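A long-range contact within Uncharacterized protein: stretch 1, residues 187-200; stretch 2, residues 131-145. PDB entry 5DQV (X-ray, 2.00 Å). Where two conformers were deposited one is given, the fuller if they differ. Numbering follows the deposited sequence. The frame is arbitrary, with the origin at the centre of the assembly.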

# COMPACT_ATOMS: atom_id res chain seq x y z
N GLU A 187 4.52 -18.33 -7.45
CA GLU A 187 4.84 -17.99 -6.06
C GLU A 187 4.20 -16.64 -5.67
O GLU A 187 3.59 -16.47 -4.63
CB GLU A 187 6.37 -17.81 -5.87
CG GLU A 187 7.32 -18.79 -6.56
CD GLU A 187 8.78 -18.36 -6.37
OE1 GLU A 187 9.06 -17.75 -5.32
OE2 GLU A 187 9.64 -18.63 -7.24
N ARG A 188 4.40 -15.65 -6.54
CA ARG A 188 3.94 -14.29 -6.28
C ARG A 188 2.41 -14.19 -6.23
O ARG A 188 1.86 -13.53 -5.36
CB ARG A 188 4.52 -13.31 -7.33
CG ARG A 188 6.02 -13.10 -7.19
CD ARG A 188 6.44 -11.92 -8.10
NE ARG A 188 7.85 -11.78 -8.04
CZ ARG A 188 8.51 -10.62 -8.12
NH1 ARG A 188 7.87 -9.45 -8.26
NH2 ARG A 188 9.80 -10.65 -7.98
N HIS A 189 1.77 -14.86 -7.14
CA HIS A 189 0.30 -14.95 -7.22
C HIS A 189 -0.25 -15.62 -6.00
O HIS A 189 -1.17 -15.12 -5.40
CB HIS A 189 -0.08 -15.72 -8.44
CG HIS A 189 -1.56 -15.90 -8.61
ND1 HIS A 189 -2.38 -14.91 -9.10
CD2 HIS A 189 -2.36 -16.97 -8.35
CE1 HIS A 189 -3.62 -15.37 -9.18
NE2 HIS A 189 -3.63 -16.61 -8.73
N GLU A 190 0.33 -16.76 -5.62
CA GLU A 190 -0.14 -17.44 -4.43
C GLU A 190 0.04 -16.58 -3.17
O GLU A 190 -0.79 -16.62 -2.24
CB GLU A 190 0.54 -18.77 -4.24
CG GLU A 190 0.06 -19.81 -5.26
CD GLU A 190 -1.46 -20.00 -5.21
OE1 GLU A 190 -2.05 -19.98 -4.09
OE2 GLU A 190 -2.05 -20.17 -6.31
N PHE A 191 1.15 -15.88 -3.10
CA PHE A 191 1.36 -14.99 -1.93
C PHE A 191 0.27 -13.88 -1.91
O PHE A 191 -0.28 -13.51 -0.87
CB PHE A 191 2.77 -14.36 -1.95
CG PHE A 191 3.03 -13.51 -0.75
CD1 PHE A 191 3.31 -14.10 0.45
CD2 PHE A 191 2.83 -12.15 -0.81
CE1 PHE A 191 3.49 -13.32 1.57
CE2 PHE A 191 2.98 -11.36 0.30
CZ PHE A 191 3.31 -11.93 1.49
N MET A 192 -0.03 -13.32 -3.07
CA MET A 192 -1.05 -12.29 -3.18
C MET A 192 -2.44 -12.89 -2.76
O MET A 192 -3.18 -12.26 -2.05
CB MET A 192 -1.08 -11.80 -4.63
CG MET A 192 -1.82 -10.54 -4.88
SD MET A 192 -1.37 -9.77 -6.56
CE MET A 192 -1.43 -11.22 -7.63
N LEU A 193 -2.72 -14.14 -3.11
CA LEU A 193 -3.92 -14.81 -2.64
C LEU A 193 -3.92 -14.97 -1.10
O LEU A 193 -4.94 -14.74 -0.46
CB LEU A 193 -4.10 -16.15 -3.31
CG LEU A 193 -4.61 -16.10 -4.77
CD1 LEU A 193 -4.63 -17.49 -5.42
CD2 LEU A 193 -6.02 -15.49 -4.80
N GLN A 194 -2.77 -15.32 -0.51
CA GLN A 194 -2.67 -15.34 0.95
C GLN A 194 -2.94 -13.98 1.61
O GLN A 194 -3.60 -13.91 2.67
CB GLN A 194 -1.35 -15.99 1.38
CG GLN A 194 -1.30 -17.49 0.98
CD GLN A 194 -2.51 -18.33 1.54
OE1 GLN A 194 -2.81 -18.31 2.74
NE2 GLN A 194 -3.24 -19.04 0.62
N TYR A 195 -2.49 -12.91 0.95
CA TYR A 195 -2.67 -11.53 1.44
C TYR A 195 -4.16 -11.16 1.44
O TYR A 195 -4.71 -10.67 2.44
CB TYR A 195 -1.84 -10.54 0.60
CG TYR A 195 -1.99 -9.16 1.14
CD1 TYR A 195 -3.07 -8.38 0.74
CD2 TYR A 195 -1.15 -8.66 2.11
CE1 TYR A 195 -3.26 -7.13 1.25
CE2 TYR A 195 -1.36 -7.40 2.65
CZ TYR A 195 -2.45 -6.66 2.19
OH TYR A 195 -2.75 -5.40 2.67
N ILE A 196 -4.84 -11.48 0.35
CA ILE A 196 -6.28 -11.31 0.27
C ILE A 196 -7.03 -12.08 1.36
O ILE A 196 -7.96 -11.56 1.99
CB ILE A 196 -6.80 -11.70 -1.13
CG1 ILE A 196 -6.33 -10.66 -2.15
CG2 ILE A 196 -8.32 -11.86 -1.16
CD1 ILE A 196 -6.40 -11.20 -3.58
N ARG A 197 -6.63 -13.33 1.56
CA ARG A 197 -7.25 -14.15 2.59
C ARG A 197 -7.11 -13.46 3.95
O ARG A 197 -8.07 -13.40 4.78
CB ARG A 197 -6.53 -15.49 2.59
CG ARG A 197 -7.02 -16.43 3.64
CD ARG A 197 -6.32 -17.73 3.50
NE ARG A 197 -6.69 -18.62 4.59
CZ ARG A 197 -5.89 -19.53 5.15
NH1 ARG A 197 -4.62 -19.71 4.74
NH2 ARG A 197 -6.37 -20.28 6.11
N GLN A 198 -5.89 -12.95 4.20
CA GLN A 198 -5.62 -12.25 5.46
C GLN A 198 -6.52 -11.00 5.61
O GLN A 198 -7.10 -10.77 6.70
CB GLN A 198 -4.12 -11.96 5.62
CG GLN A 198 -3.74 -11.63 7.06
CD GLN A 198 -3.83 -12.82 7.97
OE1 GLN A 198 -3.44 -13.93 7.62
NE2 GLN A 198 -4.43 -12.61 9.13
N LEU A 199 -6.71 -10.22 4.53
CA LEU A 199 -7.63 -9.06 4.57
C LEU A 199 -9.05 -9.52 4.84
O LEU A 199 -9.77 -8.89 5.64
CB LEU A 199 -7.63 -8.22 3.28
CG LEU A 199 -6.51 -7.24 3.00
CD1 LEU A 199 -6.76 -6.56 1.67
CD2 LEU A 199 -6.39 -6.23 4.16
N GLU A 200 -9.45 -10.62 4.21
CA GLU A 200 -10.83 -11.13 4.36
C GLU A 200 -11.07 -11.54 5.81
O GLU A 200 -12.17 -11.32 6.35
CB GLU A 200 -11.12 -12.30 3.42
CG GLU A 200 -11.49 -11.80 2.03
CD GLU A 200 -11.68 -12.90 1.02
OE1 GLU A 200 -10.91 -13.88 1.04
OE2 GLU A 200 -12.61 -12.79 0.20
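Stretch 2 (131-145) RLDAIGAVGIARAFM

Residues 187-200 form an uninterrupted helix that extends beyond the stretch in both directions. Stretch 2 is less regular: it enters in helical conformation at Arg-131 and Leu-132, a type I beta turn spans Leu-132 to Ile-135, and a second helix then runs through Ala-137 to Met-145 and on along the chain. The axes of this second helix and of helix 187-200 approach to 8.4 Å, with a signed crossing angle of -53°, so the two run in broadly the same N-to-C sense but obliquely. Their backbones come closest where Gly-136 meets Arg-188, with the two CA atoms 3.8 Å apart. Here Gly-136 CA lies 3.3 Å from Arg-188 O in a CA-H...O contact, while the same oxygen still accepts the helical hydrogen bond from Met-192 N. Glycine suits this position on two counts: its phi of 79° is positive, and an ideal CB would lie only 2.8 Å from Arg-188 CG, a clash.

From this close point Arg-188 extends its side chain along the turn. Its CB packs 3.8 Å from Ile-135 CG1, and its NH1 donates a weak hydrogen bond to Leu-132 O (2.9 Å, with an N-H...O angle of 129°). Leu-132 O also accepts the backbone hydrogen bond from Ile-135 N, so the arginine is tied to an oxygen of the turn itself. A water bridges the same group to Asp-133, accepting from Arg-188 NH1 at 2.8 Å and donating to Asp-133 OD1 at 2.6 Å. Val-138 CG1 approaches Arg-188 NH1 to 3.2 Å.

Farther along, the contact is mainly apolar and centres on Ile-140, whose CA-to-CB bond points toward stretch 1. Its CD1 lies 3.9 Å from Phe-191 CE2 and 3.5 Å from Tyr-195 CB, while its CG2 sits over one face of the Tyr-195 ring, 3.9 Å from the ring centroid in a CH-pi contact. Phe-191 also reaches Ala-137, with Phe-191 CE2 3.8 Å from Ala-137 CB. Met-192 packs on Ile-135, the last residue of the turn, with Met-192 CE 3.4 Å from Ile-135 CG2.

One helical turn beyond Ile-140, Phe-144 meets Tyr-195 obliquely, with ring planes at 52° and Tyr-195 OH 3.3 Å from Phe-144 CE2. Leu-199 CD1 closes the contact at the edge of the Phe-144 ring, 4.4 Å from Phe-144 CZ. In all, the two stretches bury 598 Å² between them.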

# COMPACT_ATOMS: atom_id res chain seq x y z
N ARG A 131 5.16 -7.27 -15.58
CA ARG A 131 3.98 -7.80 -14.89
C ARG A 131 4.29 -8.51 -13.57
O ARG A 131 3.54 -8.39 -12.61
CB ARG A 131 3.13 -8.69 -15.85
CG ARG A 131 2.53 -7.84 -16.91
CD ARG A 131 1.66 -8.61 -17.80
NE ARG A 131 1.21 -7.77 -18.89
CZ ARG A 131 0.14 -8.00 -19.63
NH1 ARG A 131 -0.64 -9.03 -19.38
NH2 ARG A 131 -0.16 -7.16 -20.62
N LEU A 132 5.40 -9.20 -13.51
CA LEU A 132 5.83 -9.81 -12.26
C LEU A 132 5.97 -8.74 -11.16
O LEU A 132 5.61 -8.98 -9.98
CB LEU A 132 7.14 -10.56 -12.46
CG LEU A 132 7.07 -11.91 -13.18
CD1 LEU A 132 8.44 -12.50 -13.48
CD2 LEU A 132 6.23 -12.93 -12.35
N ASP A 133 6.43 -7.53 -11.53
CA ASP A 133 6.64 -6.47 -10.54
C ASP A 133 5.29 -5.92 -10.02
O ASP A 133 5.26 -5.18 -9.06
CB ASP A 133 7.51 -5.34 -11.14
CG ASP A 133 8.03 -4.38 -10.10
OD1 ASP A 133 8.80 -4.81 -9.24
OD2 ASP A 133 7.73 -3.15 -10.18
N ALA A 134 4.18 -6.30 -10.65
CA ALA A 134 2.85 -5.80 -10.31
C ALA A 134 2.09 -6.82 -9.42
O ALA A 134 0.94 -6.58 -9.06
CB ALA A 134 2.03 -5.49 -11.60
N ILE A 135 2.72 -7.95 -9.12
CA ILE A 135 2.12 -8.99 -8.29
C ILE A 135 3.09 -9.36 -7.15
O ILE A 135 4.21 -8.85 -7.09
CB ILE A 135 1.66 -10.24 -9.09
CG1 ILE A 135 2.81 -10.95 -9.82
CG2 ILE A 135 0.55 -9.87 -10.11
CD1 ILE A 135 2.38 -12.25 -10.53
N GLY A 136 2.62 -10.19 -6.24
CA GLY A 136 3.44 -10.69 -5.13
C GLY A 136 3.50 -9.60 -4.09
O GLY A 136 2.73 -8.69 -4.13
N ALA A 137 4.42 -9.72 -3.13
CA ALA A 137 4.57 -8.71 -2.08
C ALA A 137 4.84 -7.34 -2.66
O ALA A 137 4.28 -6.33 -2.19
CB ALA A 137 5.69 -9.11 -1.08
N VAL A 138 5.67 -7.30 -3.70
CA VAL A 138 5.95 -6.01 -4.32
C VAL A 138 4.71 -5.45 -5.03
O VAL A 138 4.40 -4.24 -4.90
CB VAL A 138 7.24 -6.04 -5.24
CG1 VAL A 138 7.14 -7.10 -6.24
CG2 VAL A 138 7.40 -4.73 -5.96
N GLY A 139 3.95 -6.30 -5.73
CA GLY A 139 2.70 -5.78 -6.35
C GLY A 139 1.67 -5.24 -5.35
O GLY A 139 0.96 -4.23 -5.62
N ILE A 140 1.59 -5.89 -4.20
CA ILE A 140 0.70 -5.45 -3.13
C ILE A 140 1.07 -4.04 -2.71
O ILE A 140 0.21 -3.13 -2.64
CB ILE A 140 0.77 -6.43 -1.92
CG1 ILE A 140 0.01 -7.73 -2.24
CG2 ILE A 140 0.14 -5.84 -0.66
CD1 ILE A 140 0.49 -8.89 -1.41
N ALA A 141 2.36 -3.84 -2.49
CA ALA A 141 2.85 -2.51 -2.05
C ALA A 141 2.54 -1.48 -3.09
O ALA A 141 2.06 -0.36 -2.79
CB ALA A 141 4.34 -2.56 -1.79
N ARG A 142 2.75 -1.86 -4.34
CA ARG A 142 2.54 -0.90 -5.42
C ARG A 142 1.07 -0.53 -5.56
O ARG A 142 0.74 0.64 -5.80
CB ARG A 142 3.13 -1.42 -6.72
CG ARG A 142 4.63 -1.42 -6.74
CD ARG A 142 5.13 -1.99 -8.06
NE ARG A 142 4.89 -1.02 -9.12
CZ ARG A 142 4.68 -1.28 -10.40
NH1 ARG A 142 4.68 -2.52 -10.89
NH2 ARG A 142 4.48 -0.27 -11.22
N ALA A 143 0.19 -1.50 -5.38
CA ALA A 143 -1.26 -1.26 -5.52
C ALA A 143 -1.73 -0.26 -4.48
O ALA A 143 -2.49 0.67 -4.78
CB ALA A 143 -2.04 -2.55 -5.37
N PHE A 144 -1.28 -0.46 -3.24
CA PHE A 144 -1.69 0.42 -2.16
C PHE A 144 -1.05 1.80 -2.28
O PHE A 144 -1.69 2.82 -2.00
CB PHE A 144 -1.46 -0.24 -0.82
CG PHE A 144 -2.42 -1.39 -0.54
CD1 PHE A 144 -3.80 -1.16 -0.50
CD2 PHE A 144 -1.96 -2.65 -0.37
CE1 PHE A 144 -4.69 -2.23 -0.31
CE2 PHE A 144 -2.87 -3.74 -0.14
CZ PHE A 144 -4.20 -3.51 -0.09
N MET A 145 0.22 1.86 -2.71
CA MET A 145 0.86 3.17 -2.99
C MET A 145 0.08 3.98 -4.06
O MET A 145 -0.22 5.16 -3.86
CB MET A 145 2.29 2.94 -3.47
CG MET A 145 3.09 4.20 -3.98
SD MET A 145 4.68 3.66 -4.75
CE MET A 145 5.03 2.21 -3.68
O HOH W 1 9.55 -7.22 -8.58